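ABC transporter, periplasmic substrate-binding protein (Thermotoga maritima, PDB 2HPG) probably captures a solute in the periplasm and passes it to the membrane components of a tripartite ATP-independent (TRAP) transporter. Local coordinates at residues L11-V16 / E231-D236; G69-S74 / L227-I232; M87-F92 / K299-N304; N206-G211 / Q274-K279; V215-S220 / G280-P285. All blocks are in the same frame, centred on the assembly; numbering follows the deposited sequence.

Contact 1. Residues L11-V16 / E231-D236; sequences LRFGHV and EIVSAD
Glu231 brings its carboxylate oxygen OE1 to the edge of the Phe13 ring, near the ring plane, where OE1 lies 3.3 Å from CZ of Phe13. The next rim atom, Phe13 CE2, is almost as near to OE1, so the oxygen meets two C-H groups. No hydrogen bond crosses this contact, but the slightly positive rim of an aromatic ring is a reasonable neighbour for a buried carboxylate oxygen. Ring and carboxylate planes are 36° apart, and the bend of the Glu231 chain at chi2 (-57°) turns CD back toward Phe13. Farther round the rim, Phe13 CE1 stands 3.6 Å from the backbone oxygen of Ile232. The rest is apolar: CG1 of Val233 approaches the Phe13 ring at its edge and meets Leu11 CD2 at 3.9 Å, the leucine and valine side chains crossing at about a right angle. Branched apolar residues suit this buried place, where methyl groups meet. Strands 11-14 and 231-234 are not sheet neighbours, for their axes stay 8.9 Å apart, with strand 68-73 paired to each. Phe27 and Trp30 of helix 22-37 pack on Phe13, while Leu133 of strand 130-146 touches Val233, enclosing the contact within the core.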
# COMPACT_ATOMS: atom_id res chain seq x y z
N LEU A 11 2.00 -12.89 -18.98
CA LEU A 11 2.18 -11.67 -18.17
C LEU A 11 3.17 -12.01 -17.06
O LEU A 11 2.98 -12.99 -16.35
CB LEU A 11 0.85 -11.22 -17.55
CG LEU A 11 0.91 -9.98 -16.64
CD1 LEU A 11 1.37 -8.74 -17.41
CD2 LEU A 11 -0.45 -9.72 -15.96
N ARG A 12 4.21 -11.19 -16.91
CA ARG A 12 5.14 -11.31 -15.78
C ARG A 12 4.87 -10.20 -14.77
O ARG A 12 5.06 -9.03 -15.07
CB ARG A 12 6.57 -11.29 -16.29
CG ARG A 12 6.76 -12.34 -17.35
CD ARG A 12 8.20 -12.64 -17.72
NE ARG A 12 8.22 -13.77 -18.65
CZ ARG A 12 7.87 -13.71 -19.93
NH1 ARG A 12 7.50 -12.57 -20.51
NH2 ARG A 12 7.89 -14.82 -20.64
N PHE A 13 4.43 -10.58 -13.58
CA PHE A 13 3.94 -9.63 -12.60
C PHE A 13 4.84 -9.60 -11.40
O PHE A 13 4.96 -10.61 -10.72
CB PHE A 13 2.53 -10.02 -12.18
CG PHE A 13 1.76 -8.88 -11.58
CD1 PHE A 13 1.00 -8.06 -12.37
CD2 PHE A 13 1.82 -8.63 -10.22
CE1 PHE A 13 0.30 -6.99 -11.83
CE2 PHE A 13 1.13 -7.57 -9.68
CZ PHE A 13 0.37 -6.75 -10.48
N GLY A 14 5.44 -8.45 -11.11
CA GLY A 14 6.46 -8.37 -10.08
C GLY A 14 6.19 -7.52 -8.85
O GLY A 14 5.16 -6.85 -8.74
N HIS A 15 7.15 -7.53 -7.94
CA HIS A 15 7.07 -6.76 -6.71
C HIS A 15 5.96 -7.22 -5.78
O HIS A 15 5.39 -6.41 -5.06
CB HIS A 15 6.95 -5.25 -7.01
CG HIS A 15 8.23 -4.61 -7.43
ND1 HIS A 15 8.38 -3.25 -7.57
CD2 HIS A 15 9.44 -5.15 -7.74
CE1 HIS A 15 9.61 -2.98 -7.96
NE2 HIS A 15 10.28 -4.12 -8.07
N VAL A 16 5.66 -8.52 -5.75
CA VAL A 16 4.59 -9.00 -4.91
C VAL A 16 5.05 -9.33 -3.47
O VAL A 16 4.43 -10.15 -2.79
CB VAL A 16 3.86 -10.21 -5.53
CG1 VAL A 16 3.47 -9.90 -6.96
CG2 VAL A 16 4.71 -11.49 -5.44
N GLU A 231 -2.39 -2.19 -8.55
CA GLU A 231 -1.89 -3.28 -9.36
C GLU A 231 -1.98 -2.84 -10.81
O GLU A 231 -3.08 -2.63 -11.32
CB GLU A 231 -2.71 -4.55 -9.10
CG GLU A 231 -2.88 -4.88 -7.61
CD GLU A 231 -1.55 -5.03 -6.88
OE1 GLU A 231 -0.64 -5.58 -7.52
OE2 GLU A 231 -1.43 -4.61 -5.69
N ILE A 232 -0.83 -2.64 -11.45
CA ILE A 232 -0.78 -2.03 -12.77
C ILE A 232 -0.21 -2.96 -13.83
O ILE A 232 0.57 -3.86 -13.52
CB ILE A 232 0.00 -0.68 -12.76
CG1 ILE A 232 1.49 -0.89 -12.44
CG2 ILE A 232 -0.63 0.29 -11.76
CD1 ILE A 232 2.34 0.36 -12.59
N VAL A 233 -0.67 -2.77 -15.07
CA VAL A 233 -0.09 -3.39 -16.27
C VAL A 233 0.01 -2.35 -17.39
O VAL A 233 -0.53 -1.26 -17.27
CB VAL A 233 -0.90 -4.62 -16.80
CG1 VAL A 233 -0.85 -5.80 -15.83
CG2 VAL A 233 -2.36 -4.25 -17.14
N SER A 234 0.72 -2.70 -18.46
CA SER A 234 0.78 -1.87 -19.66
C SER A 234 -0.60 -1.74 -20.28
O SER A 234 -1.26 -2.75 -20.54
CB SER A 234 1.71 -2.48 -20.71
OG SER A 234 1.61 -1.77 -21.93
N ALA A 235 -1.04 -0.50 -20.53
CA ALA A 235 -2.32 -0.27 -21.20
C ALA A 235 -2.31 -0.87 -22.61
O ALA A 235 -3.30 -1.48 -23.03
CB ALA A 235 -2.64 1.22 -21.25
N ASP A 236 -1.19 -0.72 -23.31
CA ASP A 236 -1.02 -1.27 -24.67
C ASP A 236 -1.17 -2.78 -24.70
O ASP A 236 -1.90 -3.30 -25.52
CB ASP A 236 0.35 -0.91 -25.26
CG ASP A 236 0.46 0.55 -25.65
OD1 ASP A 236 -0.58 1.19 -25.94
OD2 ASP A 236 1.60 1.06 -25.65

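Contact 2. Residues G69-S74 / L227-I232; sequences GWNTDS and LINFEI
Trp70 pairs with Ile232 and Thr72 with Phe230 as antiparallel hydrogen-bonded pairs, the short strand axes approaching to 4.2 Å with their directions 140° apart. Gly69 suits its place at the start, since its CA already lies 3.0 Å from Ile232 O and a CB would collide with that oxygen. The oxygen of Thr72 has two donors: Phe230 N at 2.9 Å and, from the opposite face of the carbonyl plane, Asn229 ND2 at 3.0 Å. This second bond is nearly straight at ND2 (169°) and lies in the amide plane of Asn229, whose OD1 in turn accepts from Tyr23 and Gln139. An alanine in place of Asn229 would probably leave Tyr23 and Gln139 without this acceptor and Thr72 O with one of its two donors lost. On the face carrying Trp70 and Phe230, Thr72 CG2 packs 3.9 Å from Ile232 CD1, beta-branched residues being well suited to extended strands. Phe230 CE2 lies 3.9 Å from Ser74 CB, at the start of helix 74-77, where Asp73 OD1 caps Arg76 N. The pair runs through the central sheet, with strand 9-14 beyond segment 69-74, strand 130-146 beyond segment 227-232, and helix 58-64 packing on Trp70 and Ile232.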
# COMPACT_ATOMS: atom_id res chain seq x y z
N GLY A 69 3.63 -6.40 -15.20
CA GLY A 69 2.82 -5.69 -14.23
C GLY A 69 3.56 -5.51 -12.93
O GLY A 69 4.58 -6.17 -12.69
N TRP A 70 3.06 -4.60 -12.09
CA TRP A 70 3.66 -4.37 -10.79
C TRP A 70 2.62 -4.09 -9.72
O TRP A 70 1.59 -3.44 -9.97
CB TRP A 70 4.64 -3.18 -10.83
CG TRP A 70 5.64 -3.27 -11.90
CD1 TRP A 70 5.60 -2.64 -13.12
CD2 TRP A 70 6.85 -4.03 -11.88
NE1 TRP A 70 6.71 -2.98 -13.87
CE2 TRP A 70 7.49 -3.83 -13.13
CE3 TRP A 70 7.45 -4.87 -10.95
CZ2 TRP A 70 8.71 -4.44 -13.44
CZ3 TRP A 70 8.67 -5.48 -11.26
CH2 TRP A 70 9.28 -5.26 -12.50
N ASN A 71 2.92 -4.60 -8.53
CA ASN A 71 2.28 -4.22 -7.30
C ASN A 71 2.95 -2.95 -6.84
O ASN A 71 4.08 -2.99 -6.35
CB ASN A 71 2.49 -5.34 -6.27
CG ASN A 71 2.04 -4.97 -4.86
OD1 ASN A 71 0.88 -4.66 -4.64
ND2 ASN A 71 2.95 -5.08 -3.89
N THR A 72 2.30 -1.81 -7.02
CA THR A 72 2.90 -0.52 -6.63
C THR A 72 1.93 0.23 -5.69
O THR A 72 1.13 -0.41 -5.01
CB THR A 72 3.28 0.29 -7.88
OG1 THR A 72 3.99 1.47 -7.50
CG2 THR A 72 2.07 0.63 -8.69
N ASP A 73 2.01 1.56 -5.63
CA ASP A 73 1.07 2.33 -4.81
C ASP A 73 0.84 3.74 -5.36
O ASP A 73 1.47 4.13 -6.34
CB ASP A 73 1.55 2.37 -3.37
CG ASP A 73 2.89 3.03 -3.22
OD1 ASP A 73 3.22 3.97 -3.98
OD2 ASP A 73 3.61 2.62 -2.30
N SER A 74 -0.09 4.49 -4.75
CA SER A 74 -0.45 5.83 -5.24
C SER A 74 0.62 6.87 -4.92
O SER A 74 0.63 7.95 -5.48
CB SER A 74 -1.82 6.27 -4.73
OG SER A 74 -1.85 6.46 -3.33
N LEU A 227 -2.14 1.05 4.01
CA LEU A 227 -1.41 0.86 2.75
C LEU A 227 -2.27 0.20 1.68
O LEU A 227 -2.61 -0.99 1.76
CB LEU A 227 -0.10 0.09 2.99
CG LEU A 227 0.79 -0.22 1.79
CD1 LEU A 227 0.85 0.90 0.77
CD2 LEU A 227 2.21 -0.57 2.31
N ILE A 228 -2.64 1.02 0.70
CA ILE A 228 -3.44 0.58 -0.42
C ILE A 228 -2.50 0.39 -1.59
O ILE A 228 -1.87 1.35 -2.05
CB ILE A 228 -4.49 1.64 -0.80
CG1 ILE A 228 -5.41 1.95 0.39
CG2 ILE A 228 -5.32 1.16 -1.99
CD1 ILE A 228 -6.16 3.30 0.20
N ASN A 229 -2.40 -0.83 -2.08
CA ASN A 229 -1.56 -1.09 -3.24
C ASN A 229 -2.37 -0.98 -4.52
O ASN A 229 -3.57 -1.31 -4.55
CB ASN A 229 -0.89 -2.45 -3.14
CG ASN A 229 0.23 -2.47 -2.11
OD1 ASN A 229 0.11 -3.12 -1.07
ND2 ASN A 229 1.30 -1.74 -2.38
N PHE A 230 -1.70 -0.51 -5.57
CA PHE A 230 -2.27 -0.42 -6.91
C PHE A 230 -1.59 -1.44 -7.80
O PHE A 230 -0.38 -1.55 -7.81
CB PHE A 230 -2.07 0.97 -7.47
CG PHE A 230 -3.06 1.95 -6.98
CD1 PHE A 230 -3.96 2.53 -7.85
CD2 PHE A 230 -3.14 2.28 -5.63
CE1 PHE A 230 -4.90 3.43 -7.39
CE2 PHE A 230 -4.08 3.17 -5.17
CZ PHE A 230 -4.95 3.75 -6.07
N GLU A 231 -2.39 -2.19 -8.55
CA GLU A 231 -1.89 -3.28 -9.36
C GLU A 231 -1.98 -2.84 -10.81
O GLU A 231 -3.08 -2.63 -11.32
CB GLU A 231 -2.71 -4.55 -9.10
CG GLU A 231 -2.88 -4.88 -7.61
CD GLU A 231 -1.55 -5.03 -6.88
OE1 GLU A 231 -0.64 -5.58 -7.52
OE2 GLU A 231 -1.43 -4.61 -5.69
N ILE A 232 -0.83 -2.64 -11.45
CA ILE A 232 -0.78 -2.03 -12.77
C ILE A 232 -0.21 -2.96 -13.83
O ILE A 232 0.57 -3.86 -13.52
CB ILE A 232 0.00 -0.68 -12.76
CG1 ILE A 232 1.49 -0.89 -12.44
CG2 ILE A 232 -0.63 0.29 -11.76
CD1 ILE A 232 2.34 0.36 -12.59
O HOH W 1 -1.43 3.85 -2.11

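Contact 3. Residues M87-F92 / K299-N304; sequences MNLAYF and KQAYKN
Leu89 and Ala90, the first two residues of a type II beta turn (Leu89 to Phe92), pack on Tyr302 in a buried turn-to-helix contact. The turn leads into helix 92-95; Tyr302 and Ala301 belong to helix 291-305. Ala90 occupies the second turn position and Tyr91 the third, where phi is positive (62°), and Phe92 N closes the turn on Leu89 O. Tyr302 donates from OH to Ala90 O at 2.8 Å, standing above the carbonyl plane, while that oxygen lies at the edge of the tyrosine ring. A phenylalanine in place of Tyr302 would probably leave Ala90 O without this donor and the turn less firmly held to the helix. The Tyr302 hydroxyl oxygen also lies 3.5 Å from Phe92 CB, near the plane of that ring. Helix 308-318 packs on Tyr302 and Phe92 through Leu311, and helix 167-176 touches Leu89 and Ala301 through Ser172 and Ser175. Leucine fits because its methyls serve different partners, CD2 lying 4.3 Å from Ala301 CB and CD1 over the tyrosine ring; Leu89 CB shares that face, 3.5 Å from Tyr302 CZ. Over the centre of the Tyr302 ring comes Leu89 CD1, a CH-pi contact 3.7 Å from the centroid and 11° off the normal.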
# COMPACT_ATOMS: atom_id res chain seq x y z
N MSE A 87 -4.24 9.15 -1.93
CA MSE A 87 -4.56 7.86 -1.29
C MSE A 87 -3.40 7.21 -0.51
O MSE A 87 -3.58 6.14 0.07
CB MSE A 87 -5.14 6.89 -2.31
CG MSE A 87 -6.29 7.50 -3.10
SE MSE A 87 -7.33 6.28 -4.13
CE MSE A 87 -7.27 4.71 -2.99
N ASN A 88 -2.23 7.86 -0.49
CA ASN A 88 -1.08 7.39 0.30
C ASN A 88 -0.74 8.35 1.44
O ASN A 88 0.29 8.22 2.12
CB ASN A 88 0.16 7.18 -0.59
CG ASN A 88 0.91 5.89 -0.27
OD1 ASN A 88 1.40 5.70 0.84
ND2 ASN A 88 0.97 4.98 -1.22
N LEU A 89 -1.61 9.33 1.66
CA LEU A 89 -1.39 10.30 2.70
C LEU A 89 -1.98 9.83 4.05
O LEU A 89 -2.92 9.01 4.10
CB LEU A 89 -1.93 11.68 2.28
CG LEU A 89 -1.03 12.45 1.32
CD1 LEU A 89 -1.64 13.80 1.01
CD2 LEU A 89 0.35 12.64 1.89
N ALA A 90 -1.37 10.33 5.12
CA ALA A 90 -1.74 9.94 6.48
C ALA A 90 -3.22 10.12 6.70
O ALA A 90 -3.78 11.12 6.32
CB ALA A 90 -0.94 10.75 7.52
N TYR A 91 -3.84 9.10 7.30
CA TYR A 91 -5.27 9.08 7.66
C TYR A 91 -6.29 9.19 6.54
O TYR A 91 -7.47 9.27 6.83
CB TYR A 91 -5.60 10.10 8.77
CG TYR A 91 -4.90 9.75 10.05
CD1 TYR A 91 -3.77 10.43 10.44
CD2 TYR A 91 -5.33 8.68 10.83
CE1 TYR A 91 -3.09 10.08 11.59
CE2 TYR A 91 -4.66 8.33 12.00
CZ TYR A 91 -3.56 9.04 12.37
OH TYR A 91 -2.87 8.68 13.52
N PHE A 92 -5.85 9.12 5.27
CA PHE A 92 -6.78 9.12 4.14
C PHE A 92 -8.03 8.25 4.35
O PHE A 92 -9.16 8.71 4.17
CB PHE A 92 -6.08 8.73 2.80
CG PHE A 92 -7.05 8.52 1.66
CD1 PHE A 92 -7.54 9.61 0.94
CD2 PHE A 92 -7.51 7.25 1.34
CE1 PHE A 92 -8.47 9.43 -0.09
CE2 PHE A 92 -8.45 7.06 0.34
CZ PHE A 92 -8.92 8.15 -0.40
N LYS A 299 -3.36 16.99 8.16
CA LYS A 299 -3.90 17.93 7.16
C LYS A 299 -2.83 18.79 6.51
O LYS A 299 -2.93 19.12 5.33
CB LYS A 299 -4.99 18.83 7.78
CG LYS A 299 -6.26 18.08 8.23
CD LYS A 299 -7.09 17.53 7.05
CE LYS A 299 -8.55 17.19 7.45
NZ LYS A 299 -9.52 17.30 6.31
N GLN A 300 -1.78 19.14 7.25
CA GLN A 300 -0.70 19.96 6.69
C GLN A 300 0.12 19.26 5.58
O GLN A 300 0.73 19.92 4.74
CB GLN A 300 0.23 20.43 7.81
CG GLN A 300 1.23 21.54 7.41
CD GLN A 300 0.54 22.80 6.87
OE1 GLN A 300 -0.44 23.27 7.44
NE2 GLN A 300 1.06 23.32 5.77
N ALA A 301 0.16 17.93 5.58
CA ALA A 301 0.78 17.19 4.49
C ALA A 301 -0.06 17.32 3.22
O ALA A 301 0.47 17.48 2.13
CB ALA A 301 0.96 15.71 4.87
N TYR A 302 -1.38 17.27 3.37
CA TYR A 302 -2.28 17.44 2.23
C TYR A 302 -2.05 18.82 1.59
O TYR A 302 -1.95 18.94 0.35
CB TYR A 302 -3.73 17.26 2.65
CG TYR A 302 -4.12 15.84 3.00
CD1 TYR A 302 -4.94 15.09 2.17
CD2 TYR A 302 -3.66 15.23 4.17
CE1 TYR A 302 -5.29 13.78 2.49
CE2 TYR A 302 -4.01 13.93 4.49
CZ TYR A 302 -4.81 13.20 3.65
OH TYR A 302 -5.15 11.91 3.98
N LYS A 303 -1.91 19.84 2.42
CA LYS A 303 -1.66 21.20 1.95
C LYS A 303 -0.27 21.38 1.35
O LYS A 303 -0.13 21.99 0.30
CB LYS A 303 -1.88 22.18 3.11
CG LYS A 303 -3.36 22.33 3.51
CD LYS A 303 -3.58 23.10 4.84
CE LYS A 303 -2.52 24.18 5.11
NZ LYS A 303 -2.32 25.13 3.97
N ASN A 304 0.76 20.84 2.00
CA ASN A 304 2.12 20.97 1.47
C ASN A 304 2.31 20.34 0.08
O ASN A 304 3.14 20.81 -0.72
CB ASN A 304 3.14 20.38 2.46
CG ASN A 304 3.28 21.22 3.71
OD1 ASN A 304 2.55 22.20 3.90
ND2 ASN A 304 4.22 20.83 4.59

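Contact 4. Residues N206-G211 / Q274-K279; sequences NVYNGG and QKCIEK
Tyr208 lays one face of its ring against Lys275, whose CB makes a CH-pi contact 3.9 Å from the ring centroid and 28° off the normal. The closest ring atom to Lys275 CB is Tyr208 CE1, at 3.5 Å. Beyond CG the Lys275 chain is extended, so CD also stays above this face, toward the rim, while the side chain as a whole crosses that of Tyr208 at about a right angle. At the ring edge lies Lys279, with CG 3.9 Å from Tyr208 CE1 and CE equally far from Tyr208 OH. Long lysines suit such a half-exposed site: their methylenes can bury a ring while their amino groups extend beyond it. Deeper in, Cys276 SG touches both Tyr208 CB, at 4.0 Å, and Val207 CG1, at 4.1 Å, a small side chain where the helices come close. The chi1 torsion of Tyr208 (-173°) sets CG anti to the backbone N, on the side of helix 243-278. Three residues on, Gly211 closes the helix in a Schellman motif, its N bonded to Tyr208 O; its positive phi favours glycine. Thus the short helix 204-209 packs on the last turns of the long helix 243-278, with Met281, next to strand 282-284, touching both Val207 and Cys276.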
# COMPACT_ATOMS: atom_id res chain seq x y z
N ASN A 206 5.36 -6.90 9.38
CA ASN A 206 6.69 -6.36 9.04
C ASN A 206 7.59 -6.41 10.27
O ASN A 206 8.75 -6.83 10.20
CB ASN A 206 6.61 -4.88 8.63
CG ASN A 206 5.90 -4.63 7.31
OD1 ASN A 206 5.82 -5.50 6.43
ND2 ASN A 206 5.38 -3.42 7.15
N VAL A 207 7.06 -5.94 11.40
CA VAL A 207 7.85 -5.88 12.63
C VAL A 207 8.23 -7.29 13.07
O VAL A 207 9.38 -7.55 13.42
CB VAL A 207 7.10 -5.18 13.78
CG1 VAL A 207 7.87 -5.33 15.11
CG2 VAL A 207 6.86 -3.69 13.43
N TYR A 208 7.27 -8.21 13.04
CA TYR A 208 7.57 -9.57 13.50
C TYR A 208 8.55 -10.32 12.57
O TYR A 208 9.53 -10.95 13.02
CB TYR A 208 6.29 -10.39 13.65
CG TYR A 208 6.58 -11.76 14.28
CD1 TYR A 208 6.77 -11.88 15.64
CD2 TYR A 208 6.68 -12.91 13.50
CE1 TYR A 208 7.05 -13.13 16.23
CE2 TYR A 208 6.97 -14.16 14.06
CZ TYR A 208 7.15 -14.25 15.44
OH TYR A 208 7.43 -15.47 16.06
N ASN A 209 8.24 -10.33 11.28
CA ASN A 209 9.06 -11.05 10.31
C ASN A 209 10.47 -10.45 10.18
O ASN A 209 11.40 -11.15 9.86
CB ASN A 209 8.37 -11.09 8.95
CG ASN A 209 7.14 -11.98 8.95
OD1 ASN A 209 7.10 -13.00 9.63
ND2 ASN A 209 6.14 -11.61 8.17
N GLY A 210 10.61 -9.16 10.43
CA GLY A 210 11.94 -8.55 10.46
C GLY A 210 12.71 -8.70 11.76
O GLY A 210 13.86 -8.19 11.88
N GLY A 211 12.10 -9.36 12.75
CA GLY A 211 12.67 -9.52 14.09
C GLY A 211 12.98 -8.20 14.73
O GLY A 211 13.88 -8.10 15.57
N GLN A 274 -0.25 -10.52 18.58
CA GLN A 274 -0.07 -11.48 19.68
C GLN A 274 1.33 -12.03 19.72
O GLN A 274 1.90 -12.21 20.82
CB GLN A 274 -1.05 -12.67 19.57
CG GLN A 274 -2.52 -12.35 19.66
CD GLN A 274 -2.92 -11.51 20.85
OE1 GLN A 274 -2.55 -10.35 20.95
NE2 GLN A 274 -3.73 -12.09 21.75
N LYS A 275 1.90 -12.34 18.55
CA LYS A 275 3.29 -12.83 18.51
C LYS A 275 4.27 -11.77 18.97
O LYS A 275 5.25 -12.09 19.62
CB LYS A 275 3.66 -13.29 17.10
CG LYS A 275 3.02 -14.60 16.71
CD LYS A 275 3.14 -14.88 15.26
CE LYS A 275 3.01 -16.38 14.99
NZ LYS A 275 2.60 -16.66 13.58
N CYS A 276 4.02 -10.51 18.64
CA CYS A 276 4.91 -9.42 19.06
C CYS A 276 4.86 -9.21 20.57
O CYS A 276 5.88 -8.98 21.22
CB CYS A 276 4.54 -8.11 18.35
SG CYS A 276 5.09 -7.99 16.59
N ILE A 277 3.65 -9.24 21.12
CA ILE A 277 3.44 -9.22 22.57
C ILE A 277 4.21 -10.36 23.21
O ILE A 277 4.96 -10.16 24.16
CB ILE A 277 1.94 -9.29 22.93
CG1 ILE A 277 1.24 -7.98 22.55
CG2 ILE A 277 1.74 -9.50 24.44
CD1 ILE A 277 -0.26 -7.99 22.80
N GLU A 278 4.09 -11.55 22.65
CA GLU A 278 4.83 -12.71 23.14
C GLU A 278 6.36 -12.61 23.00
O GLU A 278 7.09 -13.37 23.64
CB GLU A 278 4.30 -13.96 22.46
CG GLU A 278 2.85 -14.22 22.87
CD GLU A 278 2.03 -15.00 21.86
OE1 GLU A 278 2.54 -15.41 20.79
OE2 GLU A 278 0.83 -15.19 22.15
N LYS A 279 6.84 -11.69 22.18
CA LYS A 279 8.28 -11.43 22.05
C LYS A 279 8.70 -10.25 22.89
O LYS A 279 9.85 -9.84 22.86
CB LYS A 279 8.67 -11.20 20.58
CG LYS A 279 8.53 -12.43 19.73
CD LYS A 279 9.60 -13.46 20.09
CE LYS A 279 9.45 -14.73 19.27
NZ LYS A 279 10.61 -15.66 19.45

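Contact 5. Residues V215-S220 / G280-P285; sequences VLKYMS and GMAVIP
Tyr218 pairs with Ala282, Met219 with Val283 and Ser220 with Ile284 in a short parallel ladder, the strand axes 4.6 Å apart and only 18° from parallel. Three backbone hydrogen bonds hold it: Ala282 N to Lys217 O (2.8 Å), Met219 N to Ala282 O (3.0 Å) and Ile284 N to Met219 O (2.8 Å). Weaker CA-H...O contacts use the same oxygens, as Tyr218 CA does with Ala282 O.

Among the apolar contacts, on the face bearing Tyr218, Ala282 CB lies 3.6 Å from ring atom CD1 of Tyr218, obliquely to the ring. Alanine suits this position, being small enough to let the ring lie close to the strand. Ile284 CD1 reaches the same ring atom, and Lys217 CG lies over one face of the ring toward its rim. Beside them, Ile284 CG1 lies 3.8 Å from the hydroxyl Ser220 OG, which bonds to Ile150 N. Met281, present as selenomethionine, bends at chi3 (80°) and puts CE 3.6 Å from Leu216 O. This flexible chain can follow the irregular backbone, and it packs on Val207 of helix 204-209.

Two backbone features frame the ladder. Gly280, at positive phi (102°), closes helix 243-278 in a Schellman motif, and Lys217 and Tyr218 together face Thr146 as a classic beta bulge. Strand 218-234, helices 235-240 and 243-278, then the adjacent parallel strand 282-284 make a beta-alpha-beta crossover, the unit from which the alpha/beta domains of periplasmic binding proteins are built.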
# COMPACT_ATOMS: atom_id res chain seq x y z
N VAL A 215 15.06 -4.92 18.80
CA VAL A 215 15.74 -3.60 18.90
C VAL A 215 14.81 -2.42 19.13
O VAL A 215 15.27 -1.32 19.42
CB VAL A 215 16.66 -3.36 17.65
CG1 VAL A 215 17.94 -4.16 17.79
CG2 VAL A 215 15.92 -3.65 16.29
N LEU A 216 13.50 -2.64 18.97
CA LEU A 216 12.48 -1.66 19.26
C LEU A 216 11.46 -2.29 20.22
O LEU A 216 11.05 -3.43 20.05
CB LEU A 216 11.80 -1.20 17.95
CG LEU A 216 12.66 -0.49 16.90
CD1 LEU A 216 12.00 -0.57 15.50
CD2 LEU A 216 12.89 1.00 17.29
N LYS A 217 11.06 -1.53 21.23
CA LYS A 217 10.20 -2.03 22.29
C LYS A 217 8.71 -1.71 22.10
O LYS A 217 7.86 -2.53 22.44
CB LYS A 217 10.66 -1.49 23.65
CG LYS A 217 9.68 -1.80 24.79
CD LYS A 217 10.29 -1.54 26.14
CE LYS A 217 9.22 -1.60 27.25
NZ LYS A 217 9.81 -1.53 28.62
N TYR A 218 8.41 -0.53 21.56
CA TYR A 218 7.02 -0.05 21.52
C TYR A 218 6.35 -0.04 20.15
O TYR A 218 6.90 0.45 19.16
CB TYR A 218 6.93 1.38 22.07
CG TYR A 218 7.30 1.49 23.52
CD1 TYR A 218 6.36 1.26 24.51
CD2 TYR A 218 8.59 1.83 23.90
CE1 TYR A 218 6.68 1.34 25.85
CE2 TYR A 218 8.93 1.93 25.23
CZ TYR A 218 7.97 1.68 26.19
OH TYR A 218 8.29 1.76 27.51
N MSE A 219 5.13 -0.59 20.12
CA MSE A 219 4.23 -0.41 19.00
C MSE A 219 3.13 0.53 19.46
O MSE A 219 2.34 0.17 20.33
CB MSE A 219 3.64 -1.75 18.58
CG MSE A 219 3.11 -1.73 17.17
SE MSE A 219 4.46 -2.33 15.92
CE MSE A 219 3.31 -2.54 14.36
N SER A 220 3.09 1.75 18.91
CA SER A 220 2.06 2.71 19.28
C SER A 220 1.05 2.83 18.15
O SER A 220 1.41 3.18 17.01
CB SER A 220 2.68 4.08 19.56
OG SER A 220 3.83 4.00 20.37
N GLY A 280 7.76 -9.69 23.64
CA GLY A 280 8.07 -8.76 24.70
C GLY A 280 7.85 -7.30 24.37
O GLY A 280 8.29 -6.44 25.11
N MSE A 281 7.16 -7.02 23.27
CA MSE A 281 6.89 -5.64 22.89
C MSE A 281 5.77 -5.06 23.74
O MSE A 281 4.87 -5.78 24.16
CB MSE A 281 6.51 -5.53 21.42
CG MSE A 281 7.63 -5.89 20.48
SE MSE A 281 7.18 -5.23 18.71
CE MSE A 281 7.66 -3.34 18.89
N ALA A 282 5.84 -3.76 23.97
CA ALA A 282 4.78 -3.02 24.65
C ALA A 282 3.93 -2.32 23.63
O ALA A 282 4.43 -1.52 22.85
CB ALA A 282 5.38 -2.00 25.59
N VAL A 283 2.63 -2.62 23.63
CA VAL A 283 1.68 -1.98 22.72
C VAL A 283 1.04 -0.81 23.42
O VAL A 283 0.53 -0.98 24.52
CB VAL A 283 0.59 -2.96 22.28
CG1 VAL A 283 -0.46 -2.26 21.43
CG2 VAL A 283 1.22 -4.08 21.52
N ILE A 284 1.08 0.37 22.80
CA ILE A 284 0.29 1.51 23.24
C ILE A 284 -0.99 1.50 22.42
O ILE A 284 -0.95 1.80 21.23
CB ILE A 284 1.03 2.83 23.01
CG1 ILE A 284 2.44 2.77 23.63
CG2 ILE A 284 0.24 3.98 23.60
CD1 ILE A 284 2.44 2.49 25.12
N PRO A 285 -2.12 1.09 23.02
CA PRO A 285 -3.33 0.86 22.24
C PRO A 285 -3.89 2.15 21.69
O PRO A 285 -3.56 3.23 22.19
CB PRO A 285 -4.32 0.25 23.25
CG PRO A 285 -3.62 0.13 24.53
CD PRO A 285 -2.32 0.83 24.46

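How the contacts relate
Contacts 1, 2 and 5 all use strand 218-234: contacts 1 and 2 share Glu231 and Ile232 in the buried interior, while contact 5 lies at its far end, partly exposed. Contact 2 joins true sheet neighbours, as does contact 5, but one is antiparallel and the other parallel; contact 1 spans an intervening strand with no hydrogen bond, mainly through side chains. Contact 3, also buried, relies on one tyrosine, whose hydroxyl bonds to a turn carbonyl and whose face takes a leucine, and reaches contact 2 where Met87 meets Ile228. Contact 4, nearer the surface, relies on lysine methylenes against a ring, and touches contact 5 where Val207 meets Met281. Its centre is about 31 Å from that of contact 1.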